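PDB 5TSE: LPS-assembly lipoprotein LptE from Acinetobacter baumannii, which probably works with LptD to assemble lipopolysaccharide at the outer membrane surface, binding lipopolysaccharide and being required for proper LptD assembly. Local coordinates for residues Leu71-Val76 / Thr93-Arg98; Asp25-Gln30 / Ile120-Leu125; Lys32-Ala37 / Leu125-Thr130; Leu18-Lys23 / Leu51-Tyr56. All blocks are in the same frame, centred on the assembly; numbering follows the deposited sequence.

Interaction 1 (Leu71-Val76 / Thr93-Arg98); sequences LLRLTV and TLTAAR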
# COMPACT_ATOMS: atom_id res chain seq x y z
N LEU A 71 0.03 9.56 15.60
CA LEU A 71 0.23 8.35 14.81
C LEU A 71 -0.26 8.52 13.37
O LEU A 71 -1.43 8.82 13.12
CB LEU A 71 -0.41 7.15 15.51
CG LEU A 71 -0.28 5.76 14.84
CD1 LEU A 71 -0.42 4.63 15.83
CD2 LEU A 71 -1.25 5.58 13.67
N LEU A 72 0.66 8.31 12.43
CA LEU A 72 0.40 8.46 11.00
C LEU A 72 0.18 7.08 10.41
O LEU A 72 1.10 6.27 10.36
CB LEU A 72 1.57 9.18 10.35
CG LEU A 72 1.91 10.54 11.02
CD1 LEU A 72 3.24 11.07 10.54
CD2 LEU A 72 0.82 11.57 10.79
N ARG A 73 -1.04 6.80 9.98
CA ARG A 73 -1.35 5.51 9.42
C ARG A 73 -1.81 5.59 7.98
O ARG A 73 -2.38 6.59 7.57
CB ARG A 73 -2.48 4.85 10.22
CG ARG A 73 -2.92 3.48 9.72
CD ARG A 73 -3.98 2.81 10.60
NE ARG A 73 -3.56 2.79 11.99
CZ ARG A 73 -2.62 1.99 12.50
NH1 ARG A 73 -1.94 1.12 11.74
NH2 ARG A 73 -2.32 2.08 13.79
N LEU A 74 -1.56 4.51 7.25
CA LEU A 74 -2.05 4.35 5.89
C LEU A 74 -2.60 2.93 5.81
O LEU A 74 -1.94 1.97 6.17
CB LEU A 74 -0.98 4.60 4.83
CG LEU A 74 -1.45 4.54 3.37
CD1 LEU A 74 -2.75 5.30 3.14
CD2 LEU A 74 -0.36 5.06 2.44
N THR A 75 -3.84 2.82 5.36
CA THR A 75 -4.51 1.53 5.26
C THR A 75 -4.96 1.32 3.83
O THR A 75 -5.50 2.23 3.21
CB THR A 75 -5.71 1.52 6.21
OG1 THR A 75 -5.24 1.77 7.55
CG2 THR A 75 -6.47 0.21 6.14
N VAL A 76 -4.72 0.13 3.29
CA VAL A 76 -5.13 -0.17 1.90
C VAL A 76 -5.78 -1.55 1.75
O VAL A 76 -5.28 -2.54 2.27
CB VAL A 76 -3.93 -0.08 0.91
CG1 VAL A 76 -4.30 -0.63 -0.46
CG2 VAL A 76 -3.46 1.35 0.76
N THR A 93 -6.65 -6.34 3.29
CA THR A 93 -6.47 -5.05 3.93
C THR A 93 -5.14 -4.99 4.70
O THR A 93 -4.94 -5.77 5.63
CB THR A 93 -7.64 -4.77 4.90
OG1 THR A 93 -8.86 -4.71 4.16
CG2 THR A 93 -7.46 -3.45 5.66
N LEU A 94 -4.25 -4.07 4.33
CA LEU A 94 -2.95 -3.92 5.00
C LEU A 94 -2.81 -2.52 5.57
O LEU A 94 -3.50 -1.61 5.16
CB LEU A 94 -1.80 -4.16 4.03
CG LEU A 94 -1.85 -5.46 3.23
CD1 LEU A 94 -0.56 -5.61 2.43
CD2 LEU A 94 -2.07 -6.65 4.15
N THR A 95 -1.87 -2.35 6.49
CA THR A 95 -1.68 -1.07 7.12
C THR A 95 -0.25 -0.87 7.56
O THR A 95 0.45 -1.82 7.90
CB THR A 95 -2.62 -0.93 8.34
OG1 THR A 95 -2.62 0.42 8.81
CG2 THR A 95 -2.22 -1.87 9.49
N ALA A 96 0.20 0.38 7.52
CA ALA A 96 1.54 0.72 7.97
C ALA A 96 1.38 1.93 8.85
O ALA A 96 0.46 2.72 8.65
CB ALA A 96 2.45 1.03 6.80
N ALA A 97 2.28 2.10 9.81
CA ALA A 97 2.18 3.21 10.72
C ALA A 97 3.46 3.55 11.44
O ALA A 97 4.27 2.68 11.72
CB ALA A 97 1.11 2.89 11.76
N ARG A 98 3.62 4.83 11.74
CA ARG A 98 4.74 5.33 12.53
C ARG A 98 4.17 6.41 13.42
O ARG A 98 3.22 7.10 13.04
CB ARG A 98 5.83 5.93 11.65
CG ARG A 98 6.55 4.97 10.73
CD ARG A 98 7.29 3.88 11.49
NE ARG A 98 8.12 3.09 10.57
CZ ARG A 98 7.70 2.10 9.80
NH1 ARG A 98 6.42 1.74 9.76
NH2 ARG A 98 8.57 1.47 9.02

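Interaction 2 (Asp25-Gln30 / Ile120-Leu125); sequences DDLETQ and IVIDDL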
# COMPACT_ATOMS: atom_id res chain seq x y z
N ASP A 25 -0.54 9.28 -6.09
CA ASP A 25 0.67 9.31 -6.92
C ASP A 25 1.89 8.74 -6.20
O ASP A 25 2.60 7.88 -6.74
CB ASP A 25 0.96 10.74 -7.40
CG ASP A 25 -0.10 11.28 -8.36
OD1 ASP A 25 -0.78 10.49 -9.06
OD2 ASP A 25 -0.25 12.52 -8.44
N ASP A 26 2.11 9.18 -4.97
CA ASP A 26 3.24 8.69 -4.18
C ASP A 26 3.21 7.17 -4.06
O ASP A 26 4.23 6.51 -4.24
CB ASP A 26 3.29 9.36 -2.80
CG ASP A 26 3.60 10.86 -2.88
OD1 ASP A 26 4.32 11.28 -3.80
OD2 ASP A 26 3.14 11.63 -1.99
N LEU A 27 2.04 6.59 -3.80
CA LEU A 27 1.96 5.13 -3.68
C LEU A 27 2.18 4.50 -5.04
O LEU A 27 2.91 3.51 -5.15
CB LEU A 27 0.61 4.67 -3.13
CG LEU A 27 0.44 3.16 -2.86
CD1 LEU A 27 1.41 2.67 -1.80
CD2 LEU A 27 -0.98 2.84 -2.43
N GLU A 28 1.55 5.07 -6.07
CA GLU A 28 1.68 4.51 -7.40
C GLU A 28 3.14 4.40 -7.79
O GLU A 28 3.57 3.37 -8.29
CB GLU A 28 0.95 5.34 -8.45
CG GLU A 28 0.95 4.70 -9.84
CD GLU A 28 0.32 5.57 -10.90
OE1 GLU A 28 -0.42 6.51 -10.57
OE2 GLU A 28 0.59 5.31 -12.10
N THR A 29 3.89 5.47 -7.55
CA THR A 29 5.32 5.50 -7.88
C THR A 29 6.08 4.37 -7.17
O THR A 29 6.76 3.59 -7.81
CB THR A 29 5.94 6.85 -7.47
OG1 THR A 29 5.25 7.92 -8.14
CG2 THR A 29 7.45 6.90 -7.81
N GLN A 30 5.91 4.28 -5.86
CA GLN A 30 6.57 3.26 -5.06
C GLN A 30 6.14 1.84 -5.44
O GLN A 30 6.98 0.93 -5.44
CB GLN A 30 6.38 3.53 -3.57
CG GLN A 30 6.90 4.90 -3.14
CD GLN A 30 8.40 5.07 -3.38
OE1 GLN A 30 9.22 4.62 -2.59
NE2 GLN A 30 8.75 5.76 -4.45
N ILE A 120 7.92 7.26 4.85
CA ILE A 120 8.32 5.93 5.33
C ILE A 120 7.11 4.98 5.37
O ILE A 120 7.22 3.81 4.99
CB ILE A 120 9.04 6.01 6.69
CG1 ILE A 120 10.31 6.86 6.54
CG2 ILE A 120 9.40 4.61 7.20
CD1 ILE A 120 11.08 7.09 7.82
N VAL A 121 5.94 5.50 5.75
CA VAL A 121 4.70 4.70 5.84
C VAL A 121 4.26 4.22 4.46
O VAL A 121 3.94 3.05 4.28
CB VAL A 121 3.56 5.49 6.54
CG1 VAL A 121 2.19 4.86 6.30
CG2 VAL A 121 3.84 5.65 8.04
N ILE A 122 4.21 5.14 3.51
CA ILE A 122 3.82 4.82 2.12
C ILE A 122 4.77 3.76 1.56
O ILE A 122 4.33 2.74 1.05
CB ILE A 122 3.84 6.07 1.23
CG1 ILE A 122 2.71 7.00 1.64
CG2 ILE A 122 3.69 5.69 -0.25
CD1 ILE A 122 2.69 8.34 0.94
N ASP A 123 6.06 4.01 1.70
CA ASP A 123 7.09 3.09 1.23
C ASP A 123 6.90 1.69 1.85
O ASP A 123 6.84 0.70 1.14
CB ASP A 123 8.47 3.62 1.60
CG ASP A 123 9.57 2.86 0.96
OD1 ASP A 123 9.64 2.89 -0.29
OD2 ASP A 123 10.38 2.25 1.68
N ASP A 124 6.77 1.65 3.18
CA ASP A 124 6.55 0.42 3.94
C ASP A 124 5.36 -0.32 3.35
O ASP A 124 5.46 -1.50 3.00
CB ASP A 124 6.32 0.79 5.44
CG ASP A 124 5.99 -0.43 6.37
OD1 ASP A 124 5.49 -1.46 5.90
OD2 ASP A 124 6.22 -0.32 7.60
N LEU A 125 4.25 0.38 3.20
CA LEU A 125 3.04 -0.23 2.65
C LEU A 125 3.23 -0.72 1.21
O LEU A 125 2.76 -1.78 0.87
CB LEU A 125 1.84 0.71 2.77
CG LEU A 125 0.49 0.10 2.37
CD1 LEU A 125 0.24 -1.21 3.11
CD2 LEU A 125 -0.64 1.08 2.64

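Interaction 3 (Lys32-Ala37 / Leu125-Thr130); sequences KVYLTA and LAQQIT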
# COMPACT_ATOMS: atom_id res chain seq x y z
N LYS A 32 5.33 0.77 -8.35
CA LYS A 32 5.99 0.46 -9.61
C LYS A 32 7.44 0.02 -9.43
O LYS A 32 7.83 -1.02 -9.97
CB LYS A 32 5.88 1.63 -10.59
CG LYS A 32 4.48 1.81 -11.17
CD LYS A 32 4.40 3.00 -12.11
CE LYS A 32 3.02 3.11 -12.73
NZ LYS A 32 2.87 4.31 -13.59
N VAL A 33 8.22 0.78 -8.66
CA VAL A 33 9.64 0.42 -8.46
C VAL A 33 9.76 -0.98 -7.83
O VAL A 33 10.51 -1.82 -8.34
CB VAL A 33 10.45 1.47 -7.64
CG1 VAL A 33 10.40 2.83 -8.32
CG2 VAL A 33 9.96 1.59 -6.20
N TYR A 34 8.98 -1.24 -6.79
CA TYR A 34 9.01 -2.52 -6.09
C TYR A 34 8.42 -3.69 -6.89
O TYR A 34 8.97 -4.79 -6.87
CB TYR A 34 8.38 -2.41 -4.68
CG TYR A 34 9.08 -1.40 -3.80
CD1 TYR A 34 10.46 -1.47 -3.59
CD2 TYR A 34 8.38 -0.40 -3.14
CE1 TYR A 34 11.12 -0.56 -2.78
CE2 TYR A 34 9.03 0.52 -2.33
CZ TYR A 34 10.40 0.43 -2.15
OH TYR A 34 11.09 1.32 -1.34
N LEU A 35 7.30 -3.47 -7.57
CA LEU A 35 6.72 -4.53 -8.41
C LEU A 35 7.70 -4.97 -9.48
O LEU A 35 7.95 -6.17 -9.63
CB LEU A 35 5.39 -4.09 -9.06
CG LEU A 35 4.16 -4.05 -8.14
CD1 LEU A 35 3.02 -3.33 -8.82
CD2 LEU A 35 3.73 -5.46 -7.74
N THR A 36 8.26 -4.00 -10.22
CA THR A 36 9.23 -4.30 -11.29
C THR A 36 10.46 -5.02 -10.73
O THR A 36 10.93 -6.00 -11.31
CB THR A 36 9.61 -3.04 -12.11
OG1 THR A 36 9.96 -1.97 -11.23
CG2 THR A 36 8.45 -2.59 -12.95
N ALA A 37 10.93 -4.57 -9.57
CA ALA A 37 12.07 -5.20 -8.90
C ALA A 37 11.83 -6.71 -8.64
O ALA A 37 12.74 -7.51 -8.78
CB ALA A 37 12.37 -4.47 -7.60
N LEU A 125 4.25 0.38 3.20
CA LEU A 125 3.04 -0.23 2.65
C LEU A 125 3.23 -0.72 1.21
O LEU A 125 2.76 -1.78 0.87
CB LEU A 125 1.84 0.71 2.77
CG LEU A 125 0.49 0.10 2.37
CD1 LEU A 125 0.24 -1.21 3.11
CD2 LEU A 125 -0.64 1.08 2.64
N ALA A 126 3.94 0.04 0.38
CA ALA A 126 4.20 -0.39 -1.01
C ALA A 126 4.91 -1.75 -1.02
O ALA A 126 4.58 -2.64 -1.84
CB ALA A 126 5.03 0.65 -1.76
N GLN A 127 5.86 -1.92 -0.10
CA GLN A 127 6.63 -3.16 0.02
C GLN A 127 5.74 -4.32 0.51
O GLN A 127 5.86 -5.42 -0.01
CB GLN A 127 7.87 -2.96 0.93
CG GLN A 127 8.82 -1.90 0.40
CD GLN A 127 10.13 -1.78 1.19
OE1 GLN A 127 10.74 -2.78 1.56
NE2 GLN A 127 10.57 -0.55 1.41
N GLN A 128 4.83 -4.07 1.46
CA GLN A 128 3.92 -5.15 1.93
C GLN A 128 2.98 -5.61 0.82
O GLN A 128 2.70 -6.80 0.70
CB GLN A 128 3.05 -4.73 3.12
CG GLN A 128 3.75 -4.43 4.42
CD GLN A 128 2.74 -4.03 5.50
OE1 GLN A 128 1.84 -4.81 5.86
NE2 GLN A 128 2.88 -2.83 6.01
N ILE A 129 2.44 -4.66 0.07
CA ILE A 129 1.53 -4.99 -1.03
C ILE A 129 2.28 -5.85 -2.03
O ILE A 129 1.79 -6.89 -2.46
CB ILE A 129 1.03 -3.74 -1.76
CG1 ILE A 129 0.14 -2.92 -0.82
CG2 ILE A 129 0.23 -4.13 -3.00
CD1 ILE A 129 -0.15 -1.51 -1.31
N THR A 130 3.47 -5.40 -2.39
CA THR A 130 4.31 -6.11 -3.33
C THR A 130 4.72 -7.50 -2.81
O THR A 130 4.76 -8.47 -3.57
CB THR A 130 5.53 -5.24 -3.67
OG1 THR A 130 5.08 -4.06 -4.34
CG2 THR A 130 6.48 -5.98 -4.55

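Interaction 4 (Leu18-Lys23 / Leu51-Tyr56); sequences LELPAK and LRVLEY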
# COMPACT_ATOMS: atom_id res chain seq x y z
N LEU A 18 -2.24 -1.20 -12.81
CA LEU A 18 -2.66 -0.66 -11.51
C LEU A 18 -3.88 0.23 -11.62
O LEU A 18 -3.92 1.15 -12.44
CB LEU A 18 -1.54 0.19 -10.90
CG LEU A 18 -0.13 -0.39 -10.80
CD1 LEU A 18 0.81 0.66 -10.24
CD2 LEU A 18 -0.11 -1.64 -9.95
N GLU A 19 -4.89 -0.07 -10.81
CA GLU A 19 -6.06 0.74 -10.73
C GLU A 19 -6.04 1.26 -9.30
O GLU A 19 -6.19 0.48 -8.36
CB GLU A 19 -7.34 -0.04 -10.99
CG GLU A 19 -8.54 0.91 -10.99
CD GLU A 19 -9.86 0.20 -11.05
OE1 GLU A 19 -9.88 -1.01 -11.31
OE2 GLU A 19 -10.89 0.87 -10.84
N LEU A 20 -5.86 2.56 -9.16
CA LEU A 20 -5.76 3.20 -7.87
C LEU A 20 -6.70 4.37 -7.81
O LEU A 20 -6.99 4.96 -8.84
CB LEU A 20 -4.36 3.77 -7.72
CG LEU A 20 -3.20 2.78 -7.86
CD1 LEU A 20 -1.85 3.48 -7.86
CD2 LEU A 20 -3.27 1.74 -6.76
N PRO A 21 -7.19 4.72 -6.61
CA PRO A 21 -8.02 5.91 -6.51
C PRO A 21 -7.18 7.14 -6.83
O PRO A 21 -5.95 7.06 -6.91
CB PRO A 21 -8.48 5.95 -5.03
CG PRO A 21 -8.05 4.66 -4.42
CD PRO A 21 -7.03 4.02 -5.31
N ALA A 22 -7.84 8.27 -6.97
CA ALA A 22 -7.17 9.53 -7.26
C ALA A 22 -6.33 9.96 -6.07
O ALA A 22 -6.56 9.53 -4.93
CB ALA A 22 -8.19 10.61 -7.62
N LYS A 23 -5.34 10.80 -6.35
CA LYS A 23 -4.46 11.33 -5.33
C LYS A 23 -3.75 10.24 -4.53
O LYS A 23 -3.80 10.20 -3.30
CB LYS A 23 -5.23 12.33 -4.44
CG LYS A 23 -5.77 13.49 -5.25
CD LYS A 23 -6.43 14.59 -4.43
CE LYS A 23 -6.81 15.74 -5.36
NZ LYS A 23 -7.46 16.88 -4.67
N LEU A 51 -4.26 -4.96 -10.50
CA LEU A 51 -4.12 -4.77 -9.08
C LEU A 51 -5.01 -3.59 -8.73
O LEU A 51 -4.61 -2.44 -8.92
CB LEU A 51 -2.66 -4.47 -8.75
CG LEU A 51 -2.32 -4.03 -7.33
CD1 LEU A 51 -3.00 -4.91 -6.30
CD2 LEU A 51 -0.80 -4.04 -7.15
N ARG A 52 -6.22 -3.89 -8.25
CA ARG A 52 -7.18 -2.86 -7.87
C ARG A 52 -7.08 -2.53 -6.39
O ARG A 52 -7.21 -3.42 -5.54
CB ARG A 52 -8.62 -3.28 -8.20
CG ARG A 52 -9.64 -2.16 -7.95
CD ARG A 52 -10.94 -2.32 -8.75
NE ARG A 52 -12.02 -3.12 -8.15
CZ ARG A 52 -13.17 -2.63 -7.66
NH1 ARG A 52 -14.07 -3.47 -7.15
NH2 ARG A 52 -13.45 -1.32 -7.67
N VAL A 53 -6.80 -1.26 -6.11
CA VAL A 53 -6.77 -0.75 -4.75
C VAL A 53 -8.15 -0.19 -4.60
O VAL A 53 -8.45 0.82 -5.22
CB VAL A 53 -5.71 0.36 -4.54
CG1 VAL A 53 -5.96 1.10 -3.23
CG2 VAL A 53 -4.32 -0.25 -4.56
N LEU A 54 -8.98 -0.85 -3.81
CA LEU A 54 -10.36 -0.38 -3.60
C LEU A 54 -10.45 0.75 -2.60
O LEU A 54 -11.30 1.64 -2.73
CB LEU A 54 -11.29 -1.52 -3.15
CG LEU A 54 -11.52 -2.67 -4.13
CD1 LEU A 54 -10.26 -3.51 -4.28
CD2 LEU A 54 -12.70 -3.52 -3.68
N GLU A 55 -9.59 0.69 -1.59
CA GLU A 55 -9.57 1.71 -0.54
C GLU A 55 -8.15 2.10 -0.20
O GLU A 55 -7.29 1.26 -0.02
CB GLU A 55 -10.27 1.19 0.72
CG GLU A 55 -11.77 1.01 0.58
CD GLU A 55 -12.53 2.32 0.42
OE1 GLU A 55 -13.68 2.28 -0.05
OE2 GLU A 55 -11.97 3.39 0.76
N TYR A 56 -7.94 3.40 -0.13
CA TYR A 56 -6.67 4.00 0.24
C TYR A 56 -7.12 4.98 1.30
O TYR A 56 -7.80 5.95 0.99
CB TYR A 56 -6.06 4.70 -0.96
CG TYR A 56 -4.79 5.48 -0.71
CD1 TYR A 56 -4.84 6.81 -0.33
CD2 TYR A 56 -3.55 4.89 -0.88
CE1 TYR A 56 -3.67 7.53 -0.12
CE2 TYR A 56 -2.38 5.60 -0.67
CZ TYR A 56 -2.45 6.91 -0.29
OH TYR A 56 -1.31 7.60 -0.08

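Interaction 1 (Leu71-Val76 / Thr93-Arg98)
Arg73 and Thr95 meet across two antiparallel strands of a beta hairpin, whose axes lie 4.6 Å apart and run at 167° to each other. Leu72-Arg98, Leu74-Ala96 and Val76-Leu94 are the hydrogen-bonded pairs, each bonded in both directions, and Arg73-Ala97 and Thr75-Thr95 are the non-hydrogen-bonded pairs between them. The two faces differ. Leu72, Leu74, Val76, Leu94 and Ala96 lie buried on one; there Leu74, Val76 and Leu94 meet helix 110-134, while Arg98 on the same face makes a salt bridge with Asp124. The other face carries Arg73, Thr75, Thr95 and Ala97, all partly exposed, and is joined largely by polar contacts. The Arg73 chain bends at chi3 (-51°), which turns NE aside from the extended line of the chain; the guanidinium beyond it lies beside Thr95 and Ala97. Arg73 NH1 donates to Thr95 OG1 at 3.1 Å, an almost straight bond of 165° lying in the guanidinium plane. Ala97 CB covers one face of the same group, 3.5 Å from NH1. Thr95 OG1 in turn donates to Leu74 O at 3.1 Å, approaching from above the carbonyl plane, while Ala96 N reaches that oxygen at 3.0 Å. Thr75 CG2 meets Thr93 CG2 at 3.8 Å at the Thr93 end of the paired segments, where Thr93 is exposed and its OG1 bonds to Thr77. The Thr95 hydroxyl thus acts as both acceptor and donor; donation from the arginine would be expected to polarise it and strengthen its own bond to Leu74 O.

Interaction 2 (Asp25-Gln30 / Ile120-Leu125)
Leu27 and Ile122 stand where helices 25-37 and 110-134 come together: the axes of the two short segments approach to 9.3 Å and cross at -44°, with the CA atoms of these two residues 6.1 Å apart. Ile122 does most of the touching, and its two branches divide the work. CG1 is anti to the carbonyl carbon and CG2 anti to the backbone N (chi1 -69°), and both branches reach across to the other helix. CG2 lies against the backbone of the facing helix, 3.9 Å from Leu27 CA, and also meets Leu27 CD1 at 4.1 Å, the two side chains crossing at a slant. CD1, at the tip of the other branch, reaches Asp26 CB at 3.9 Å, so that the methylene of an exposed acid completes the apolar seam. Gln30 adds its CG, 4.4 Å from Ile122 CG2. Farther out, the amide end of Gln30 approaches the Asp123 carboxylate with the two planes 45° apart, but the amide's orientation is doubtful. Asp123 OD1 also has the Tyr34 hydroxyl close by, a probable hydrogen bond modelled too short to be trusted in detail; Gln127 gives OD2 a weak bond. On the sheet side, Ile122 and Leu125 touch Leu74 of strand 68-81, and Leu27 rests on Ala126. The seam is apolar beneath, with no clear hydrogen bond between the two segments. They therefore meet mainly by van der Waals contact around Ile122, with polar groups at the margin.

Interaction 3 (Lys32-Ala37 / Leu125-Thr130)
Tyr34 and Gln127 make the aromatic contact between helices 25-37 and 110-134. Gln127 CG sits over one face of the ring, 3.8 Å from the centroid and 16° off the ring normal, a CH-pi contact displaced toward the rim. Val33 CG2, from the tyrosine's own helix, lies over the centre of the opposite face, 3.8 Å above the plane, so the ring is held between two aliphatic groups. At the edge, Ala126 CB meets Tyr34 CD2 at 3.8 Å. The segment axes approach to 9.2 Å and cross at -33°; the helices run side by side in broadly the same direction and pack on one face of the mixed beta sheet, forming the helical layer of a two-layer alpha/beta sandwich. Van der Waals contacts continue at the next turn, where Thr130 CG2 lies 3.6 Å from Tyr34 O, and Thr130 OG1 is 3.7 Å from Tyr34 CB and 3.9 Å from Leu35 CG. Hydrogen bonding stays largely inside the helices. The buried Thr130 OG1 donates to Ala126 O at 2.9 Å, and Thr130 N reaches that oxygen from the opposite face of the carbonyl plane. The Tyr34 hydroxyl points toward Asp123, a turn before Gln127, and probably bonds to that carboxylate.

Interaction 4 (Leu18-Lys23 / Leu51-Tyr56)
The Glu19 carboxylate and the Arg52 guanidinium are tilted 27° from each other, on side chains that run side by side and point the same way. Leu54 CG stands 3.9 Å above one face of the guanidinium, over its centre. Glu19 OE1 approaches that group obliquely: it is 3.1 Å from Arg52 CD but 4.4 Å from NE, beyond salt-bridge range, and NE is paired with Glu81. These residues sit on the parallel pairing of strands 15-19 and 49-64, in which 15-19 also opens the beta-alpha-beta crossover through helix 25-37 to strand 41-42. Two backbone bonds set the register. Glu19 N reaches Leu51 O at 3.0 Å (175° at hydrogen), and Val53 N reaches Glu19 O at 2.9 Å (177°). On the face turned to helix 25-37, Leu18 CD2 meets Leu51 CD2 at 3.8 Å, and Leu18 goes on to touch Leu35. Beyond Glu19 the chain leaves the strand, and the contact passes to side chains. In strand 49-64 Leu54 and Glu55 both face Thr77, a classic beta bulge, just before Tyr56 turns toward the departing loop. The ring of Pro21 crosses its partners at about a right angle, its CD 3.7 Å from Val53 CG1 and its CG 4.0 Å from Tyr56 CB.

How the interactions relate
Interactions 2 and 3 hold the same two helices, 25-37 and 110-134, and share Leu125; interactions 1 and 4 pair strands of the one sheet beneath them. The helix contacts differ in depth: interaction 2 is at the surface and interaction 3 is buried, and neither has a clear hydrogen bond between its own segments. The strand contacts, both partly buried, rest on backbone bonds, an antiparallel ladder in interaction 1 and a short parallel pairing in interaction 4. Leu74 and Val76 pack on Leu125, tying the hairpin to the helices, while Tyr56 touches both Leu27 and Leu74, so interactions 1, 2 and 4 meet around it.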